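PDB 4AJ9: catalase-3 from Neurospora crassa, which uses a heme cofactor to break hydrogen peroxide down into water and oxygen, probably protecting cells from its toxicity. Local coordinates for residues L532-L537 with D558-T563; P200-H205 with R256-D261; S538-G543 with V564-L569; A238-E243 with Y621-P626. One frame throughout, in Å; residues are numbered along the deposited sequence.

How the contacts relate
Followed from the N terminus, 200-205 opens contact 2 and 238-243 opens contact 4 before 256-261 closes contact 2, so these two cross; packing of Pro200 and Arg201 on Ala238 and Leu239 joins them. Contact 4 stays open until 621-626 and ties the catalase core to the C-terminal domain of the long catalases. Within this long loop lie contacts 1 and 3, which also cross, their first segments preceding helix 544-557 and their second segments following it: contact 1 pairs two neighbouring strands, and contact 3 joins the loop after the first to the end of the second. A salt bridge from Arg533 to Asp261 connects contacts 1 and 2, whose centres are about 15 Å apart.

Contact 1 (L532-L537 with D558-T563); sequences LRVGVL and DGLKVT
Leu560 forks against strand 533-537, its CD2 lying 4.0 Å from Leu532 CB while CD1 meets Val534 CG2. Next, Lys561 uses both backbone groups: its N donates to Leu532 O at 2.9 Å and its O accepts from Val534 N at 3.0 Å, the two bonds bracketing Arg533 as a parallel pair requires. Its side chain runs beside that of Arg533 in the same direction, and CD sits over the guanidinium face, toward the rim, 3.7 Å from Arg533 NH1. The two like charges stay apart, with Lys561 NZ 4.8 Å from Arg533 NH1; Arg533 is paired through NH2 with Asp261. Val562 turns to the other sheet face, where CG1, anti to its backbone N (chi1 -179°), touches Val536 CG2 at 3.5 Å. Thr563 repeats the backbone pattern: N donates to Val534 O at 2.8 Å, nearly straight at 170°, and O accepts from Val536 N at 2.9 Å. Helix 544-557 packs on Leu560, Val562 and Val536, completing a beta-alpha-beta crossover between neighbouring parallel strands, consistent with the class I glutamine amidotransferase-like fold of this domain.

Contact 2 (P200-H205 with R256-D261); sequences PRSYRH and RQDLWD
Asp258 and Arg204 form the tight part of the contact, a side-on, two-nitrogen salt bridge. Arg204 NE donates to Asp258 OD1 at 2.6 Å and Arg204 NH2 to Asp258 OD2 at 2.8 Å; both oxygens are met on their syn sides, and the two flat groups lie only 25° apart. The fold in the arginine at chi3 (-57°) sets NE for this approach. Arg201 reaches the same OD2 with NH1 at 2.9 Å, but from above the carboxylate plane, its guanidinium turned 89° to it. Two arginines thus grip one buried carboxylate, which would favour its ionised form. Both have further partners: Asp586 for Arg201 NE, and Thr531 for Arg204 NH2.

Toward Tyr203 the contact is looser and water-mediated, though still buried. One water accepts from Tyr203 N and donates to OD1 of the gripped Asp258 at 2.8 Å; another joins Tyr203 OH to Arg256 NE, at 2.7 Å from the hydroxyl. Direct touch here is mainly Leu259 CD2 at the Tyr203 ring edge, 3.9 Å from CD2 of the tyrosine. Arg256 NH1 makes a salt bridge to Glu165 of the second subunit. The loop between helix 187-193 and strand 208-209 is so fastened to helix 254-264, while Tyr203 stacks on Phe103 and touches Ala69 of strand 68-77.

Contact 3 (S538-G543 with V564-L569); sequences STTKGG and VIAEYL
Thr539, Thr540 and Glu567 carry most of the polar bonding. The Glu567 carboxylate spans two successive threonines: Thr539 OG1 donates to its OE2 at 2.7 Å, into the syn lone pair, and Thr540 N donates to its OE1 at 2.8 Å, again on the syn side and 16° out of the carboxylate plane. A bend at chi2 (92°) takes CD of the glutamate out of an extended course, and its end comes over to the loop. Thr540 OG1 adds a weak bond to OE1 at 3.3 Å. Arg596 also bonds Thr539 OG1, and its pairing with Glu567 is long and weak; Lys541 NZ remains 4.6 Å from Glu567 OE2, a distance that allows electrostatic influence but no salt bridge.

One backbone bond crosses the contact, from Ser538 N to Ile565 O at 2.8 Å, carrying the strand pairing one step past the end of strand 533-537.

The apolar contacts centre on Thr540. Its CG2 stands over one face of the Tyr568 ring, 3.7 Å from the centroid and 15° off the normal, a CH-pi contact, and the two side chains meet at about a right angle. Ala566 CB touches the same methyl at 3.9 Å. Tyr568 also packs on Val497 of the second subunit.

The loop leads through Gly543, the N-cap residue, into helix 544-557. The arrangement lies at the C-terminal ends of the strands of a parallel sheet, in a beta-alpha-beta unit where the strand-to-helix loop is tied to the end of the neighbouring strand.

Contact 4 (A238-E243 with Y621-P626); sequences ALVWEE and YRWGKP
Trp623 lies against Glu243 from within the Schellman motif that ends helix 612-622, with Gly624, at positive phi, as its C-prime residue. The first shell is the indole and the Lys625 ammonium. CB of Glu243 stands over the five-membered ring, 3.9 Å from its centroid and 18° off the normal, a CH-pi contact, while CG of Glu243 reaches CE3 of Trp623 at 3.6 Å. Glu242 CG approaches NE1 of the indole at 3.6 Å, and Val240 CG2 meets CD1 at 4.0 Å. Aliphatic parts of two glutamates and a valine therefore do the packing. The Glu243 chain is extended, CD being carried straight on by chi2 (-179°), and its carboxylate meets Lys625 tip to tip in a salt bridge; the modelled separation of OE2 from NZ is doubtfully short.

In the outer shell, Lys625 NZ also donates to Phe585 O, and Lys669 pairs with Glu243 OE1 and bonds Trp623 O. Water joins Glu242 OE2 to the helix end by donating to Arg622 O at 3.0 Å. The bonds Gly624 N to Tyr621 O and Lys625 N to Gly620 O fix the turn that presents Trp623. The contact thus joins the start of helix 241-250 in the catalase core to the C-terminal domain. Across that helix start, Val240 N donates to Glu243 OE1 at 3.2 Å, nearly along the C-O axis.

Contact 1 (L532-L537 with D558-T563)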
loop_
_atom_site.group_PDB
_atom_site.type_symbol
_atom_site.label_atom_id
_atom_site.label_comp_id
_atom_site.label_asym_id
_atom_site.label_seq_id
_atom_site.Cartn_x
_atom_site.Cartn_y
_atom_site.Cartn_z
ATOM N N LEU C 532 -37.183 17.671 17.337
ATOM C CA LEU C 532 -37.015 18.982 16.726
ATOM C C LEU C 532 -36.563 19.999 17.789
ATOM O O LEU C 532 -36.805 19.820 18.986
ATOM C CB LEU C 532 -38.272 19.445 15.989
ATOM C CG LEU C 532 -38.667 18.572 14.793
ATOM C CD1 LEU C 532 -39.733 19.257 13.962
ATOM C CD2 LEU C 532 -37.458 18.218 13.930
ATOM N N ARG C 533 -35.906 21.057 17.336
ATOM C CA ARG C 533 -35.118 21.901 18.215
ATOM C C ARG C 533 -35.716 23.295 18.358
ATOM O O ARG C 533 -36.069 23.938 17.368
ATOM C CB ARG C 533 -33.680 21.995 17.681
ATOM C CG ARG C 533 -32.939 20.656 17.715
ATOM C CD ARG C 533 -31.838 20.565 16.647
ATOM N NE ARG C 533 -31.154 19.269 16.667
ATOM C CZ ARG C 533 -30.057 19.007 17.375
ATOM N NH1 ARG C 533 -29.506 19.954 18.130
ATOM N NH2 ARG C 533 -29.508 17.794 17.329
ATOM N N VAL C 534 -35.808 23.763 19.594
ATOM C CA VAL C 534 -36.337 25.093 19.855
ATOM C C VAL C 534 -35.268 25.932 20.539
ATOM O O VAL C 534 -34.730 25.537 21.569
ATOM C CB VAL C 534 -37.590 25.018 20.735
ATOM C CG1 VAL C 534 -38.180 26.402 20.946
ATOM C CG2 VAL C 534 -38.612 24.087 20.102
ATOM N N GLY C 535 -34.934 27.067 19.943
ATOM C CA GLY C 535 -34.051 28.016 20.581
ATOM C C GLY C 535 -34.881 29.041 21.331
ATOM O O GLY C 535 -35.661 29.779 20.731
ATOM N N VAL C 536 -34.730 29.079 22.646
ATOM C CA VAL C 536 -35.421 30.085 23.440
ATOM C C VAL C 536 -34.465 31.236 23.741
ATOM O O VAL C 536 -33.481 31.058 24.460
ATOM C CB VAL C 536 -35.929 29.491 24.748
ATOM C CG1 VAL C 536 -36.634 30.562 25.571
ATOM C CG2 VAL C 536 -36.854 28.322 24.467
ATOM N N LEU C 537 -34.745 32.401 23.162
ATOM C CA LEU C 537 -33.931 33.593 23.367
ATOM C C LEU C 537 -34.310 34.287 24.675
ATOM O O LEU C 537 -35.419 34.811 24.805
ATOM C CB LEU C 537 -34.117 34.562 22.199
ATOM C CG LEU C 537 -34.012 33.911 20.817
ATOM C CD1 LEU C 537 -33.905 34.956 19.710
ATOM C CD2 LEU C 537 -32.806 32.983 20.797
ATOM N N ASP C 558 -43.154 17.461 25.107
ATOM C CA ASP C 558 -43.663 17.036 23.811
ATOM C C ASP C 558 -42.532 16.507 22.934
ATOM O O ASP C 558 -42.644 16.454 21.704
ATOM C CB ASP C 558 -44.389 18.197 23.124
ATOM C CG ASP C 558 -45.361 17.732 22.048
ATOM O OD1 ASP C 558 -45.813 16.567 22.107
ATOM O OD2 ASP C 558 -45.685 18.541 21.150
ATOM N N GLY C 559 -41.431 16.131 23.576
ATOM C CA GLY C 559 -40.329 15.487 22.888
ATOM C C GLY C 559 -39.357 16.407 22.178
ATOM O O GLY C 559 -38.525 15.932 21.410
ATOM N N LEU C 560 -39.453 17.711 22.433
ATOM C CA LEU C 560 -38.568 18.692 21.795
ATOM C C LEU C 560 -37.243 18.886 22.542
ATOM O O LEU C 560 -37.177 18.715 23.753
ATOM C CB LEU C 560 -39.287 20.044 21.662
ATOM C CG LEU C 560 -40.614 20.018 20.900
ATOM C CD1 LEU C 560 -41.370 21.326 21.078
ATOM C CD2 LEU C 560 -40.372 19.727 19.419
ATOM N N LYS C 561 -36.193 19.246 21.802
ATOM C CA LYS C 561 -34.884 19.547 22.370
ATOM C C LYS C 561 -34.709 21.054 22.423
ATOM O O LYS C 561 -34.573 21.711 21.393
ATOM C CB LYS C 561 -33.766 18.941 21.524
ATOM C CG LYS C 561 -32.398 19.037 22.179
ATOM C CD LYS C 561 -31.282 18.726 21.186
ATOM C CE LYS C 561 -29.974 18.391 21.902
ATOM N NZ LYS C 561 -29.568 19.459 22.861
ATOM N N VAL C 562 -34.713 21.600 23.632
ATOM C CA VAL C 562 -34.804 23.039 23.805
ATOM C C VAL C 562 -33.487 23.612 24.305
ATOM O O VAL C 562 -32.888 23.083 25.233
ATOM C CB VAL C 562 -35.932 23.389 24.799
ATOM C CG1 VAL C 562 -36.066 24.900 24.965
ATOM C CG2 VAL C 562 -37.244 22.760 24.337
ATOM N N THR C 563 -33.035 24.686 23.675
ATOM C CA THR C 563 -31.807 25.354 24.093
ATOM C C THR C 563 -32.141 26.750 24.591
ATOM O O THR C 563 -32.574 27.600 23.815
ATOM C CB THR C 563 -30.815 25.487 22.919
ATOM O OG1 THR C 563 -30.560 24.198 22.350
ATOM C CG2 THR C 563 -29.499 26.101 23.386
#

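Contact 2 (P200-H205 with R256-D261)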
loop_
_atom_site.group_PDB
_atom_site.type_symbol
_atom_site.label_atom_id
_atom_site.label_comp_id
_atom_site.label_asym_id
_atom_site.label_seq_id
_atom_site.Cartn_x
_atom_site.Cartn_y
_atom_site.Cartn_z
ATOM N N PRO C 200 -31.615 18.441 2.630
ATOM C CA PRO C 200 -32.490 17.856 3.644
ATOM C C PRO C 200 -32.187 18.426 5.011
ATOM O O PRO C 200 -31.048 18.839 5.290
ATOM C CB PRO C 200 -32.120 16.363 3.604
ATOM C CG PRO C 200 -30.743 16.333 3.040
ATOM C CD PRO C 200 -30.721 17.435 2.030
ATOM N N ARG C 201 -33.209 18.444 5.855
ATOM C CA ARG C 201 -33.090 18.884 7.243
ATOM C C ARG C 201 -32.219 17.928 8.055
ATOM O O ARG C 201 -31.493 18.352 8.961
ATOM C CB ARG C 201 -34.489 19.021 7.860
ATOM C CG ARG C 201 -34.528 18.968 9.377
ATOM C CD ARG C 201 -33.708 20.094 10.027
ATOM N NE ARG C 201 -33.933 20.065 11.467
ATOM C CZ ARG C 201 -33.330 19.211 12.286
ATOM N NH1 ARG C 201 -32.438 18.347 11.813
ATOM N NH2 ARG C 201 -33.611 19.228 13.579
ATOM N N SER C 202 -32.273 16.639 7.728
ATOM C CA SER C 202 -31.400 15.657 8.378
ATOM C C SER C 202 -31.440 14.344 7.621
ATOM O O SER C 202 -32.269 14.171 6.725
ATOM C CB SER C 202 -31.835 15.409 9.818
ATOM O OG SER C 202 -32.863 14.431 9.872
ATOM N N TYR C 203 -30.544 13.421 7.982
ATOM C CA TYR C 203 -30.546 12.076 7.404
ATOM C C TYR C 203 -31.865 11.410 7.753
ATOM O O TYR C 203 -32.399 10.614 6.979
ATOM C CB TYR C 203 -29.419 11.229 7.994
ATOM C CG TYR C 203 -28.006 11.737 7.756
ATOM C CD1 TYR C 203 -27.656 12.412 6.591
ATOM C CD2 TYR C 203 -27.007 11.484 8.692
ATOM C CE1 TYR C 203 -26.326 12.858 6.388
ATOM C CE2 TYR C 203 -25.715 11.914 8.502
ATOM C CZ TYR C 203 -25.372 12.588 7.349
ATOM O OH TYR C 203 -24.060 12.999 7.206
ATOM N N ARG C 204 -32.382 11.743 8.932
ATOM C CA ARG C 204 -33.597 11.124 9.456
ATOM C C ARG C 204 -34.844 11.557 8.694
ATOM O O ARG C 204 -35.883 10.889 8.759
ATOM C CB ARG C 204 -33.756 11.436 10.946
ATOM C CG ARG C 204 -32.600 10.936 11.798
ATOM C CD ARG C 204 -32.767 11.323 13.257
ATOM N NE ARG C 204 -32.901 12.765 13.428
ATOM C CZ ARG C 204 -33.967 13.373 13.946
ATOM N NH1 ARG C 204 -35.012 12.665 14.360
ATOM N NH2 ARG C 204 -33.985 14.696 14.052
ATOM N N HIS C 205 -34.731 12.671 7.972
ATOM C CA HIS C 205 -35.841 13.221 7.203
ATOM C C HIS C 205 -35.657 13.062 5.695
ATOM O O HIS C 205 -36.091 13.923 4.923
ATOM C CB HIS C 205 -36.052 14.693 7.556
ATOM C CG HIS C 205 -36.447 14.911 8.984
ATOM N ND1 HIS C 205 -35.524 15.034 9.999
ATOM C CD2 HIS C 205 -37.665 14.999 9.569
ATOM C CE1 HIS C 205 -36.154 15.203 11.147
ATOM N NE2 HIS C 205 -37.456 15.178 10.915
ATOM N N ARG C 256 -24.514 14.888 11.020
ATOM C CA ARG C 256 -23.983 13.813 11.845
ATOM C C ARG C 256 -24.290 14.053 13.324
ATOM O O ARG C 256 -24.498 13.102 14.062
ATOM C CB ARG C 256 -22.487 13.554 11.603
ATOM C CG ARG C 256 -21.540 14.666 11.974
ATOM C CD ARG C 256 -20.078 14.206 11.796
ATOM N NE ARG C 256 -19.829 13.734 10.427
ATOM C CZ ARG C 256 -18.652 13.315 9.971
ATOM N NH1 ARG C 256 -17.590 13.302 10.765
ATOM N NH2 ARG C 256 -18.536 12.916 8.709
ATOM N N GLN C 257 -24.312 15.315 13.755
ATOM C CA GLN C 257 -24.723 15.613 15.126
ATOM C C GLN C 257 -26.208 15.278 15.344
ATOM O O GLN C 257 -26.580 14.717 16.381
ATOM C CB GLN C 257 -24.442 17.080 15.486
ATOM C CG GLN C 257 -24.630 17.401 16.972
ATOM C CD GLN C 257 -23.481 16.883 17.838
ATOM O OE1 GLN C 257 -22.350 17.369 17.741
ATOM N NE2 GLN C 257 -23.771 15.901 18.694
ATOM N N ASP C 258 -27.055 15.626 14.375
ATOM C CA ASP C 258 -28.497 15.369 14.493
ATOM C C ASP C 258 -28.768 13.869 14.689
ATOM O O ASP C 258 -29.533 13.468 15.561
ATOM C CB ASP C 258 -29.249 15.919 13.269
ATOM C CG ASP C 258 -30.657 15.375 13.151
ATOM O OD1 ASP C 258 -30.817 14.183 12.796
ATOM O OD2 ASP C 258 -31.614 16.137 13.414
ATOM N N LEU C 259 -28.123 13.039 13.883
ATOM C CA LEU C 259 -28.311 11.589 13.971
ATOM C C LEU C 259 -27.802 11.051 15.305
ATOM O O LEU C 259 -28.467 10.240 15.971
ATOM C CB LEU C 259 -27.565 10.911 12.818
ATOM C CG LEU C 259 -27.604 9.387 12.781
ATOM C CD1 LEU C 259 -29.032 8.905 12.661
ATOM C CD2 LEU C 259 -26.749 8.877 11.629
ATOM N N TRP C 260 -26.606 11.490 15.682
ATOM C CA TRP C 260 -26.004 11.069 16.939
ATOM C C TRP C 260 -26.934 11.417 18.090
ATOM O O TRP C 260 -27.152 10.597 18.981
ATOM C CB TRP C 260 -24.659 11.764 17.164
ATOM C CG TRP C 260 -23.883 11.210 18.333
ATOM C CD1 TRP C 260 -23.972 11.592 19.647
ATOM C CD2 TRP C 260 -22.901 10.164 18.287
ATOM N NE1 TRP C 260 -23.104 10.839 20.419
ATOM C CE2 TRP C 260 -22.438 9.959 19.605
ATOM C CE3 TRP C 260 -22.373 9.377 17.257
ATOM C CZ2 TRP C 260 -21.463 9.006 19.916
ATOM C CZ3 TRP C 260 -21.395 8.436 17.573
ATOM C CH2 TRP C 260 -20.961 8.256 18.889
ATOM N N ASP C 261 -27.465 12.639 18.073
ATOM C CA ASP C 261 -28.279 13.143 19.182
ATOM C C ASP C 261 -29.601 12.394 19.282
ATOM O O ASP C 261 -30.060 12.062 20.378
ATOM C CB ASP C 261 -28.570 14.651 19.038
ATOM C CG ASP C 261 -27.385 15.527 19.396
ATOM O OD1 ASP C 261 -26.405 15.032 19.992
ATOM O OD2 ASP C 261 -27.447 16.731 19.088
HETATM O O HOH W 1 -32.975 17.194 15.821
HETATM O O HOH W 2 -21.610 13.663 8.255
HETATM O O HOH W 3 -29.212 13.376 10.677
#

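Contact 3 (S538-G543 with V564-L569)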
loop_
_atom_site.group_PDB
_atom_site.type_symbol
_atom_site.label_atom_id
_atom_site.label_comp_id
_atom_site.label_asym_id
_atom_site.label_seq_id
_atom_site.Cartn_x
_atom_site.Cartn_y
_atom_site.Cartn_z
ATOM N N SER C 538 -33.389 34.293 25.635
ATOM C CA SER C 538 -33.639 34.883 26.951
ATOM C C SER C 538 -32.579 35.910 27.346
ATOM O O SER C 538 -31.830 36.412 26.503
ATOM C CB SER C 538 -33.733 33.782 28.017
ATOM O OG SER C 538 -34.240 34.286 29.249
ATOM N N THR C 539 -32.513 36.214 28.638
ATOM C CA THR C 539 -31.553 37.190 29.136
ATOM C C THR C 539 -31.245 36.914 30.597
ATOM O O THR C 539 -32.077 36.352 31.306
ATOM C CB THR C 539 -32.060 38.642 28.944
ATOM O OG1 THR C 539 -31.123 39.565 29.513
ATOM C CG2 THR C 539 -33.431 38.838 29.597
ATOM N N THR C 540 -30.045 37.290 31.044
ATOM C CA THR C 540 -29.651 37.054 32.431
ATOM C C THR C 540 -30.258 38.091 33.376
ATOM O O THR C 540 -30.284 37.894 34.591
ATOM C CB THR C 540 -28.112 37.011 32.605
ATOM O OG1 THR C 540 -27.536 38.239 32.150
ATOM C CG2 THR C 540 -27.526 35.858 31.798
ATOM N N LYS C 541 -30.759 39.182 32.805
ATOM C CA LYS C 541 -31.338 40.266 33.589
ATOM C C LYS C 541 -32.827 40.040 33.799
ATOM O O LYS C 541 -33.519 39.558 32.902
ATOM C CB LYS C 541 -31.133 41.602 32.880
ATOM C CG LYS C 541 -29.736 41.830 32.334
ATOM C CD LYS C 541 -28.667 41.642 33.391
ATOM C CE LYS C 541 -27.413 42.419 33.023
ATOM N NZ LYS C 541 -27.336 42.679 31.555
ATOM N N GLY C 542 -33.323 40.405 34.979
ATOM C CA GLY C 542 -34.746 40.307 35.267
ATOM C C GLY C 542 -35.195 38.877 35.496
ATOM O O GLY C 542 -34.387 38.015 35.835
ATOM N N GLY C 543 -36.486 38.620 35.307
ATOM C CA GLY C 543 -37.039 37.309 35.586
ATOM C C GLY C 543 -37.158 36.403 34.376
ATOM O O GLY C 543 -37.695 35.299 34.474
ATOM N N VAL C 564 -31.947 26.994 25.881
ATOM C CA VAL C 564 -32.131 28.343 26.406
ATOM C C VAL C 564 -30.863 29.164 26.191
ATOM O O VAL C 564 -29.765 28.755 26.582
ATOM C CB VAL C 564 -32.489 28.322 27.897
ATOM C CG1 VAL C 564 -32.532 29.745 28.453
ATOM C CG2 VAL C 564 -33.827 27.612 28.098
ATOM N N ILE C 565 -31.023 30.325 25.572
ATOM C CA ILE C 565 -29.889 31.161 25.190
ATOM C C ILE C 565 -29.890 32.467 25.965
ATOM O O ILE C 565 -30.931 33.103 26.097
ATOM C CB ILE C 565 -29.960 31.498 23.694
ATOM C CG1 ILE C 565 -29.996 30.210 22.862
ATOM C CG2 ILE C 565 -28.801 32.421 23.272
ATOM C CD1 ILE C 565 -30.355 30.453 21.399
ATOM N N ALA C 566 -28.722 32.868 26.473
ATOM C CA ALA C 566 -28.572 34.178 27.102
ATOM C C ALA C 566 -27.165 34.746 26.889
ATOM O O ALA C 566 -26.368 34.197 26.128
ATOM C CB ALA C 566 -28.907 34.103 28.587
ATOM N N GLU C 567 -26.872 35.856 27.553
ATOM C CA GLU C 567 -25.622 36.572 27.340
ATOM C C GLU C 567 -24.430 35.753 27.799
ATOM O O GLU C 567 -23.372 35.787 27.172
ATOM C CB GLU C 567 -25.637 37.916 28.071
ATOM C CG GLU C 567 -26.692 38.887 27.563
ATOM C CD GLU C 567 -27.999 38.789 28.325
ATOM O OE1 GLU C 567 -28.271 37.730 28.939
ATOM O OE2 GLU C 567 -28.753 39.783 28.305
ATOM N N TYR C 568 -24.610 35.027 28.900
ATOM C CA TYR C 568 -23.576 34.148 29.444
ATOM C C TYR C 568 -24.232 32.944 30.105
ATOM O O TYR C 568 -25.457 32.890 30.236
ATOM C CB TYR C 568 -22.653 34.883 30.436
ATOM C CG TYR C 568 -23.345 35.459 31.665
ATOM C CD1 TYR C 568 -23.563 34.687 32.795
ATOM C CD2 TYR C 568 -23.759 36.785 31.690
ATOM C CE1 TYR C 568 -24.190 35.216 33.920
ATOM C CE2 TYR C 568 -24.388 37.321 32.802
ATOM C CZ TYR C 568 -24.598 36.535 33.911
ATOM O OH TYR C 568 -25.219 37.079 35.013
ATOM N N LEU C 569 -23.429 31.981 30.532
ATOM C CA LEU C 569 -23.987 30.730 31.018
ATOM C C LEU C 569 -24.432 30.797 32.473
ATOM O O LEU C 569 -23.875 30.113 33.325
ATOM C CB LEU C 569 -22.985 29.591 30.840
ATOM C CG LEU C 569 -22.582 29.289 29.398
ATOM C CD1 LEU C 569 -21.599 28.146 29.389
ATOM C CD2 LEU C 569 -23.809 28.976 28.526
#

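Contact 4 (A238-E243 with Y621-P626)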
loop_
_atom_site.group_PDB
_atom_site.type_symbol
_atom_site.label_atom_id
_atom_site.label_comp_id
_atom_site.label_asym_id
_atom_site.label_seq_id
_atom_site.Cartn_x
_atom_site.Cartn_y
_atom_site.Cartn_z
ATOM N N ALA C 238 -36.851 19.685 4.493
ATOM C CA ALA C 238 -35.680 20.317 3.887
ATOM C C ALA C 238 -35.478 21.748 4.364
ATOM O O ALA C 238 -36.399 22.401 4.852
ATOM C CB ALA C 238 -35.782 20.278 2.376
ATOM N N LEU C 239 -34.248 22.220 4.218
ATOM C CA LEU C 239 -33.881 23.573 4.573
ATOM C C LEU C 239 -34.167 24.478 3.377
ATOM O O LEU C 239 -34.666 24.004 2.356
ATOM C CB LEU C 239 -32.388 23.595 4.898
ATOM C CG LEU C 239 -31.936 22.554 5.930
ATOM C CD1 LEU C 239 -30.408 22.557 6.099
ATOM C CD2 LEU C 239 -32.630 22.781 7.272
ATOM N N VAL C 240 -33.859 25.771 3.494
ATOM C CA VAL C 240 -33.784 26.639 2.319
ATOM C C VAL C 240 -32.309 26.950 2.044
ATOM O O VAL C 240 -31.481 26.837 2.946
ATOM C CB VAL C 240 -34.634 27.934 2.483
ATOM C CG1 VAL C 240 -36.109 27.562 2.650
ATOM C CG2 VAL C 240 -34.157 28.767 3.667
ATOM N N TRP C 241 -31.977 27.301 0.806
ATOM C CA TRP C 241 -30.571 27.445 0.421
ATOM C C TRP C 241 -29.805 28.475 1.264
ATOM O O TRP C 241 -28.709 28.193 1.769
ATOM C CB TRP C 241 -30.430 27.746 -1.074
ATOM C CG TRP C 241 -29.001 27.922 -1.497
ATOM C CD1 TRP C 241 -28.451 29.024 -2.087
ATOM C CD2 TRP C 241 -27.930 26.982 -1.323
ATOM N NE1 TRP C 241 -27.104 28.821 -2.305
ATOM C CE2 TRP C 241 -26.762 27.578 -1.844
ATOM C CE3 TRP C 241 -27.847 25.695 -0.781
ATOM C CZ2 TRP C 241 -25.527 26.925 -1.854
ATOM C CZ3 TRP C 241 -26.615 25.050 -0.775
ATOM C CH2 TRP C 241 -25.472 25.667 -1.311
ATOM N N GLU C 242 -30.391 29.658 1.427
ATOM C CA GLU C 242 -29.759 30.723 2.202
ATOM C C GLU C 242 -29.470 30.299 3.645
ATOM O O GLU C 242 -28.551 30.810 4.263
ATOM C CB GLU C 242 -30.593 32.022 2.160
ATOM C CG GLU C 242 -32.057 31.876 2.538
ATOM C CD GLU C 242 -32.964 31.535 1.358
ATOM O OE1 GLU C 242 -32.487 30.933 0.370
ATOM O OE2 GLU C 242 -34.169 31.868 1.429
ATOM N N GLU C 243 -30.267 29.370 4.167
ATOM C CA GLU C 243 -30.075 28.796 5.495
ATOM C C GLU C 243 -28.937 27.781 5.478
ATOM O O GLU C 243 -28.025 27.825 6.310
ATOM C CB GLU C 243 -31.357 28.076 5.905
ATOM C CG GLU C 243 -31.335 27.353 7.243
ATOM C CD GLU C 243 -32.663 26.668 7.524
ATOM O OE1 GLU C 243 -33.414 26.414 6.550
ATOM O OE2 GLU C 243 -32.970 26.407 8.708
ATOM N N TYR C 621 -37.080 33.866 11.096
ATOM C CA TYR C 621 -38.248 34.309 10.339
ATOM C C TYR C 621 -38.050 34.175 8.832
ATOM O O TYR C 621 -38.900 33.613 8.146
ATOM C CB TYR C 621 -38.644 35.738 10.684
ATOM C CG TYR C 621 -39.778 36.243 9.818
ATOM C CD1 TYR C 621 -41.111 35.987 10.149
ATOM C CD2 TYR C 621 -39.519 36.962 8.665
ATOM C CE1 TYR C 621 -42.150 36.447 9.345
ATOM C CE2 TYR C 621 -40.543 37.418 7.861
ATOM C CZ TYR C 621 -41.852 37.164 8.201
ATOM O OH TYR C 621 -42.847 37.636 7.374
ATOM N N ARG C 622 -36.938 34.690 8.313
ATOM C CA ARG C 622 -36.720 34.675 6.870
ATOM C C ARG C 622 -36.563 33.275 6.278
ATOM O O ARG C 622 -36.845 33.058 5.107
ATOM C CB ARG C 622 -35.506 35.519 6.495
ATOM C CG ARG C 622 -35.872 36.723 5.662
ATOM C CD ARG C 622 -36.032 37.961 6.500
ATOM N NE ARG C 622 -34.767 38.670 6.606
ATOM C CZ ARG C 622 -34.602 39.973 6.391
ATOM N NH1 ARG C 622 -35.626 40.744 6.044
ATOM N NH2 ARG C 622 -33.393 40.500 6.515
ATOM N N TRP C 623 -36.080 32.342 7.087
ATOM C CA TRP C 623 -35.877 30.971 6.650
ATOM C C TRP C 623 -37.134 30.120 6.835
ATOM O O TRP C 623 -37.098 28.894 6.679
ATOM C CB TRP C 623 -34.692 30.375 7.410
ATOM C CG TRP C 623 -33.409 31.094 7.093
ATOM C CD1 TRP C 623 -33.167 31.892 6.013
ATOM C CD2 TRP C 623 -32.203 31.076 7.860
ATOM N NE1 TRP C 623 -31.874 32.367 6.054
ATOM C CE2 TRP C 623 -31.263 31.884 7.182
ATOM C CE3 TRP C 623 -31.823 30.452 9.056
ATOM C CZ2 TRP C 623 -29.964 32.086 7.661
ATOM C CZ3 TRP C 623 -30.532 30.662 9.537
ATOM C CH2 TRP C 623 -29.618 31.463 8.831
ATOM N N GLY C 624 -38.244 30.778 7.161
ATOM C CA GLY C 624 -39.547 30.132 7.224
ATOM C C GLY C 624 -39.876 29.326 8.475
ATOM O O GLY C 624 -40.837 28.555 8.477
ATOM N N LYS C 625 -39.095 29.498 9.536
ATOM C CA LYS C 625 -39.322 28.757 10.777
ATOM C C LYS C 625 -40.501 29.321 11.570
ATOM O O LYS C 625 -40.805 30.515 11.482
ATOM C CB LYS C 625 -38.073 28.792 11.674
ATOM C CG LYS C 625 -36.802 28.301 11.027
ATOM C CD LYS C 625 -35.617 28.372 11.996
ATOM C CE LYS C 625 -34.304 28.078 11.284
ATOM N NZ LYS C 625 -34.329 26.693 10.710
ATOM N N PRO C 626 -41.171 28.462 12.347
ATOM C CA PRO C 626 -42.079 28.978 13.377
ATOM C C PRO C 626 -41.289 29.889 14.305
ATOM O O PRO C 626 -40.267 29.451 14.833
ATOM C CB PRO C 626 -42.491 27.725 14.153
ATOM C CG PRO C 626 -42.157 26.579 13.277
ATOM C CD PRO C 626 -41.058 26.994 12.365
HETATM O O HOH W 4 -34.943 33.729 2.876
#